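Side-chain contacts in Nitrate/nitrite binding protein NrtA (Synechocystis sp., PDB 2G29), which binds nitrate in the periplasm as the substrate-binding protein of the NrtABCD ABC transporter, which takes up nitrate and probably also nitrite: residues A[195-200]-A[215-220]; A[268-273]-A[277-282]. All blocks are in the same frame, centred on the assembly; numbering follows the deposited sequence.

Contact 1: residues A[195-200]-A[215-220]; sequences QMVANV and PLQTVN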
loop_
_atom_site.group_PDB
_atom_site.type_symbol
_atom_site.label_atom_id
_atom_site.label_comp_id
_atom_site.label_asym_id
_atom_site.label_seq_id
_atom_site.Cartn_x
_atom_site.Cartn_y
_atom_site.Cartn_z
ATOM N N GLN A 195 -2.928 -12.245 8.572
ATOM C CA GLN A 195 -3.815 -12.830 9.565
ATOM C C GLN A 195 -5.273 -12.381 9.376
ATOM O O GLN A 195 -6.149 -12.789 10.152
ATOM C CB GLN A 195 -3.361 -12.450 10.980
ATOM C CG GLN A 195 -1.996 -13.060 11.344
ATOM C CD GLN A 195 -1.442 -12.536 12.663
ATOM O OE1 GLN A 195 -2.191 -12.306 13.626
ATOM N NE2 GLN A 195 -0.122 -12.352 12.720
ATOM N N MET A 196 -5.548 -11.588 8.328
ATOM C CA MET A 196 -6.919 -11.113 8.105
ATOM C C MET A 196 -7.900 -12.258 7.856
ATOM O O MET A 196 -8.998 -12.268 8.438
ATOM C CB MET A 196 -6.940 -10.134 6.919
ATOM C CG MET A 196 -6.355 -8.776 7.206
ATOM S SD MET A 196 -7.555 -7.795 8.139
ATOM C CE MET A 196 -6.671 -6.232 8.234
ATOM N N VAL A 197 -7.540 -13.197 6.983
ATOM C CA VAL A 197 -8.428 -14.312 6.678
ATOM C C VAL A 197 -8.725 -15.149 7.942
ATOM O O VAL A 197 -9.894 -15.471 8.220
ATOM C CB VAL A 197 -7.814 -15.168 5.517
ATOM C CG1 VAL A 197 -8.636 -16.462 5.295
ATOM C CG2 VAL A 197 -7.840 -14.368 4.237
ATOM N N ALA A 198 -7.702 -15.449 8.748
ATOM C CA ALA A 198 -7.933 -16.249 9.963
ATOM C C ALA A 198 -8.862 -15.525 10.926
ATOM O O ALA A 198 -9.690 -16.150 11.614
ATOM C CB ALA A 198 -6.612 -16.542 10.657
ATOM N N ASN A 199 -8.734 -14.207 10.986
ATOM C CA ASN A 199 -9.580 -13.426 11.875
ATOM C C ASN A 199 -11.030 -13.361 11.422
ATOM O O ASN A 199 -11.934 -13.494 12.257
ATOM C CB ASN A 199 -9.011 -12.015 12.050
ATOM C CG ASN A 199 -8.002 -11.953 13.167
ATOM O OD1 ASN A 199 -8.345 -11.597 14.296
ATOM N ND2 ASN A 199 -6.766 -12.338 12.883
ATOM N N VAL A 200 -11.282 -13.195 10.121
ATOM C CA VAL A 200 -12.677 -13.118 9.703
ATOM C C VAL A 200 -13.344 -14.482 9.932
ATOM O O VAL A 200 -14.535 -14.568 10.237
ATOM C CB VAL A 200 -12.850 -12.582 8.226
ATOM C CG1 VAL A 200 -12.491 -13.633 7.205
ATOM C CG2 VAL A 200 -14.298 -12.059 8.041
ATOM N N PRO A 215 -7.797 -10.687 -0.396
ATOM C CA PRO A 215 -9.220 -10.548 -0.761
ATOM C C PRO A 215 -9.636 -11.781 -1.578
ATOM O O PRO A 215 -10.684 -12.343 -1.362
ATOM C CB PRO A 215 -9.228 -9.278 -1.614
ATOM C CG PRO A 215 -8.109 -8.432 -0.952
ATOM C CD PRO A 215 -7.025 -9.488 -0.779
ATOM N N LEU A 216 -8.812 -12.199 -2.533
ATOM C CA LEU A 216 -9.199 -13.360 -3.327
ATOM C C LEU A 216 -9.188 -14.619 -2.472
ATOM O O LEU A 216 -10.050 -15.489 -2.650
ATOM C CB LEU A 216 -8.278 -13.523 -4.543
ATOM C CG LEU A 216 -8.580 -14.770 -5.431
ATOM C CD1 LEU A 216 -10.043 -14.839 -5.857
ATOM C CD2 LEU A 216 -7.722 -14.709 -6.680
ATOM N N GLN A 217 -8.242 -14.742 -1.529
ATOM C CA GLN A 217 -8.224 -15.932 -0.717
ATOM C C GLN A 217 -9.509 -15.991 0.108
ATOM O O GLN A 217 -10.060 -17.055 0.345
ATOM C CB GLN A 217 -7.007 -15.938 0.199
ATOM C CG GLN A 217 -7.038 -17.167 1.114
ATOM C CD GLN A 217 -5.771 -17.350 1.908
ATOM O OE1 GLN A 217 -5.703 -16.983 3.084
ATOM N NE2 GLN A 217 -4.745 -17.902 1.262
ATOM N N THR A 218 -9.985 -14.832 0.549
ATOM C CA THR A 218 -11.224 -14.781 1.335
ATOM C C THR A 218 -12.383 -15.376 0.525
ATOM O O THR A 218 -13.184 -16.178 1.059
ATOM C CB THR A 218 -11.564 -13.319 1.677
ATOM O OG1 THR A 218 -10.555 -12.771 2.541
ATOM C CG2 THR A 218 -12.892 -13.235 2.387
ATOM N N VAL A 219 -12.462 -14.956 -0.747
ATOM C CA VAL A 219 -13.504 -15.433 -1.658
ATOM C C VAL A 219 -13.341 -16.929 -1.928
ATOM O O VAL A 219 -14.296 -17.722 -1.796
ATOM C CB VAL A 219 -13.442 -14.644 -2.982
ATOM C CG1 VAL A 219 -14.325 -15.316 -4.058
ATOM C CG2 VAL A 219 -13.923 -13.202 -2.764
ATOM N N ASN A 220 -12.127 -17.341 -2.262
ATOM C CA ASN A 220 -11.925 -18.739 -2.574
ATOM C C ASN A 220 -12.147 -19.676 -1.404
ATOM O O ASN A 220 -12.578 -20.813 -1.619
ATOM C CB ASN A 220 -10.528 -18.970 -3.197
ATOM C CG ASN A 220 -10.408 -18.425 -4.623
ATOM O OD1 ASN A 220 -11.397 -18.193 -5.275
ATOM N ND2 ASN A 220 -9.176 -18.230 -5.099
#

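Contact 2: residues A[268-273]-A[277-282]; sequences QWCDQA and EEMCQI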
loop_
_atom_site.group_PDB
_atom_site.type_symbol
_atom_site.label_atom_id
_atom_site.label_comp_id
_atom_site.label_asym_id
_atom_site.label_seq_id
_atom_site.Cartn_x
_atom_site.Cartn_y
_atom_site.Cartn_z
ATOM N N GLN A 268 9.248 -2.994 -13.848
ATOM C CA GLN A 268 8.954 -3.116 -15.271
ATOM C C GLN A 268 8.708 -4.581 -15.623
ATOM O O GLN A 268 7.811 -4.903 -16.415
ATOM C CB GLN A 268 10.127 -2.548 -16.060
ATOM C CG GLN A 268 10.179 -1.028 -15.990
ATOM C CD GLN A 268 11.406 -0.471 -16.653
ATOM O OE1 GLN A 268 12.465 -0.364 -16.044
ATOM N NE2 GLN A 268 11.270 -0.118 -17.914
ATOM N N TRP A 269 9.500 -5.455 -15.027
ATOM C CA TRP A 269 9.358 -6.895 -15.269
ATOM C C TRP A 269 8.004 -7.394 -14.745
ATOM O O TRP A 269 7.263 -8.088 -15.441
ATOM C CB TRP A 269 10.460 -7.655 -14.564
ATOM C CG TRP A 269 10.509 -9.121 -14.965
ATOM C CD1 TRP A 269 11.168 -9.652 -16.038
ATOM C CD2 TRP A 269 9.839 -10.209 -14.325
ATOM N NE1 TRP A 269 10.953 -11.005 -16.107
ATOM C CE2 TRP A 269 10.144 -11.378 -15.066
ATOM C CE3 TRP A 269 9.008 -10.317 -13.195
ATOM C CZ2 TRP A 269 9.649 -12.634 -14.716
ATOM C CZ3 TRP A 269 8.515 -11.567 -12.849
ATOM C CH2 TRP A 269 8.840 -12.715 -13.606
ATOM N N CYS A 270 7.695 -7.061 -13.489
ATOM C CA CYS A 270 6.429 -7.482 -12.900
ATOM C C CYS A 270 5.189 -6.934 -13.601
ATOM O O CYS A 270 4.125 -7.539 -13.572
ATOM C CB CYS A 270 6.355 -7.044 -11.436
ATOM S SG CYS A 270 7.432 -7.869 -10.307
ATOM N N ASP A 271 5.314 -5.767 -14.209
ATOM C CA ASP A 271 4.186 -5.132 -14.876
ATOM C C ASP A 271 3.784 -5.753 -16.210
ATOM O O ASP A 271 2.718 -5.464 -16.710
ATOM C CB ASP A 271 4.512 -3.646 -15.079
ATOM C CG ASP A 271 3.311 -2.748 -14.908
ATOM O OD1 ASP A 271 2.536 -2.981 -13.954
ATOM O OD2 ASP A 271 3.147 -1.805 -15.721
ATOM N N GLN A 272 4.634 -6.605 -16.779
ATOM C CA GLN A 272 4.320 -7.217 -18.074
ATOM C C GLN A 272 3.356 -8.400 -17.986
ATOM O O GLN A 272 3.576 -9.306 -17.183
ATOM C CB GLN A 272 5.609 -7.696 -18.772
ATOM C CG GLN A 272 6.560 -6.583 -19.271
ATOM C CD GLN A 272 7.581 -7.086 -20.305
ATOM O OE1 GLN A 272 8.420 -6.325 -20.792
ATOM N NE2 GLN A 272 7.504 -8.371 -20.640
ATOM N N ALA A 273 2.318 -8.407 -18.828
ATOM C CA ALA A 273 1.354 -9.510 -18.845
ATOM C C ALA A 273 2.058 -10.846 -19.023
ATOM O O ALA A 273 1.704 -11.838 -18.388
ATOM C CB ALA A 273 0.340 -9.311 -19.963
ATOM N N GLU A 277 2.422 -14.919 -14.812
ATOM C CA GLU A 277 2.388 -16.307 -14.365
ATOM C C GLU A 277 3.633 -16.627 -13.538
ATOM O O GLU A 277 3.566 -17.137 -12.408
ATOM C CB GLU A 277 2.292 -17.219 -15.594
ATOM C CG GLU A 277 1.061 -16.946 -16.451
ATOM C CD GLU A 277 1.187 -17.427 -17.881
ATOM O OE1 GLU A 277 2.046 -16.897 -18.643
ATOM O OE2 GLU A 277 0.414 -18.341 -18.256
ATOM N N GLU A 278 4.798 -16.333 -14.109
ATOM C CA GLU A 278 6.037 -16.584 -13.425
ATOM C C GLU A 278 6.121 -15.806 -12.112
ATOM O O GLU A 278 6.548 -16.353 -11.101
ATOM C CB GLU A 278 7.222 -16.247 -14.332
ATOM C CG GLU A 278 8.514 -16.750 -13.752
ATOM C CD GLU A 278 9.758 -16.344 -14.557
ATOM O OE1 GLU A 278 9.619 -15.864 -15.695
ATOM O OE2 GLU A 278 10.851 -16.529 -14.013
ATOM N N MET A 279 5.691 -14.550 -12.123
ATOM C CA MET A 279 5.719 -13.746 -10.900
ATOM C C MET A 279 4.948 -14.442 -9.790
ATOM O O MET A 279 5.433 -14.582 -8.688
ATOM C CB MET A 279 5.094 -12.379 -11.170
ATOM C CG MET A 279 5.153 -11.451 -9.972
ATOM S SD MET A 279 4.346 -9.882 -10.254
ATOM C CE MET A 279 2.637 -10.367 -10.010
ATOM N N CYS A 280 3.741 -14.882 -10.103
ATOM C CA CYS A 280 2.902 -15.523 -9.121
ATOM C C CYS A 280 3.421 -16.891 -8.692
ATOM O O CYS A 280 3.219 -17.300 -7.540
ATOM C CB CYS A 280 1.469 -15.585 -9.638
ATOM S SG CYS A 280 0.717 -13.900 -9.729
ATOM N N GLN A 281 4.064 -17.628 -9.599
ATOM C CA GLN A 281 4.655 -18.911 -9.170
ATOM C C GLN A 281 5.733 -18.643 -8.116
ATOM O O GLN A 281 5.854 -19.359 -7.124
ATOM C CB GLN A 281 5.326 -19.634 -10.323
ATOM C CG GLN A 281 4.374 -20.123 -11.374
ATOM C CD GLN A 281 5.148 -20.769 -12.512
ATOM O OE1 GLN A 281 6.160 -20.232 -12.958
ATOM N NE2 GLN A 281 4.683 -21.927 -12.974
ATOM N N ILE A 282 6.527 -17.599 -8.351
ATOM C CA ILE A 282 7.577 -17.211 -7.429
ATOM C C ILE A 282 6.976 -16.774 -6.098
ATOM O O ILE A 282 7.372 -17.282 -5.056
ATOM C CB ILE A 282 8.432 -16.066 -8.025
ATOM C CG1 ILE A 282 9.250 -16.576 -9.225
ATOM C CG2 ILE A 282 9.417 -15.537 -6.982
ATOM C CD1 ILE A 282 9.923 -15.445 -10.046
#

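Contact 1: residues A[195-200]-A[215-220]
Helix-to-helix packing brings V197 against Q217 and T218, a small buried contact between the helices 196-201 and 214-221, which stand just before and just after strand 207-211. The backbones come closest at V197 and T218, whose CA atoms are 6.0 Å apart. V197 turns its side chain toward the other helix and T218, lying across the approach, offers OG1; two modest β-branched residues fit so close a spacing. V197 CG2, anti to the carbonyl carbon, lies 3.6 Å from T218 OG1 as the two side chains pass in opposite directions. The same methyl is 3.6 Å from Q217 OE1, and the extended glutamine chain crosses the valine at about a right angle, laying its carbonyl oxygen over CB and both methyls. With chi1 at 177°, Q217 has CG anti to its own backbone N, and its amide is carried out beside V197. These are contacts of the valine's aliphatic carbons with two side-chain oxygens. T218 OG1 is hydrogen-bonded to W214 O, four residues back along its helix, so a threonine can sit in this buried spot without a polar partner across the gap. Q217 NE2 binds D295 OD2, which helps to fix the amide. In the first turn of the other helix, N199 ND2 returns to Q195 O at 2.8 Å, above the carbonyl plane, while N199 N reaches that oxygen from the opposite face. M196, V200 and T218 all rest on F208 of strand 207-211: two neighbouring helices packed side by side on one sheet face, as in the α/β domains of the periplasmic-binding-protein fold.

Contact 2: residues A[268-273]-A[277-282]
W269 and C270 meet E278 and M279 where helix 253-271 gives way to helix 276-284. The apolar part belongs largely to M279. Its CG is anti to the backbone N (chi1 -177°) and the chain runs on extended to the sulfur, so SD arrives 3.7 Å from C270 CB and 3.7 Å from C270 SG. A slim cysteine leaves room for this long, flexible thioether where the two CA atoms are 6.6 Å apart. Nearer the backbone, M279 CB lies obliquely to the indole, 3.9 Å from W269 CZ3. The two segments belong to consecutive helices: a short connection turns the chain sharply, setting the start of helix 276-284 beside the end of helix 253-271, and I50 of helix 46-53 packs against W269, C270 and I282. The polar-aromatic part lies at the rim of the six-membered ring. E278 OE1, 3.4 Å from W269 CZ2, lies in the ring plane and so meets the weakly positive C-H edge, while the carboxylate itself stands nearly perpendicular (87°) to the indole. The other oxygen, OE2, makes a salt bridge with K54, which suits an acidic residue at this partly exposed place. Replacing W269 by an alanine would probably open a gap beside M279 CB and leave the E278 carboxylate without the ring edge that borders it, though still tied to K54.

In the fold
Contact 1 closes in sequence before contact 2 opens, and the two remain separate: their centres are 23 Å apart and their nearest atoms about 9 Å. Both join helices close together in the chain, but contact 1 has a β-strand between its helices, whereas contact 2 spans only a short turn. Neither includes a nitrate-binding residue. The T218 side chain is about 10 Å from G211, and both it and M279 are about 12 Å from the Q126 side chain. Contact 1 is probably the more closely linked to the site, since helix 214-221 follows directly after strand 207-211, which ends at the nitrate-binding G211.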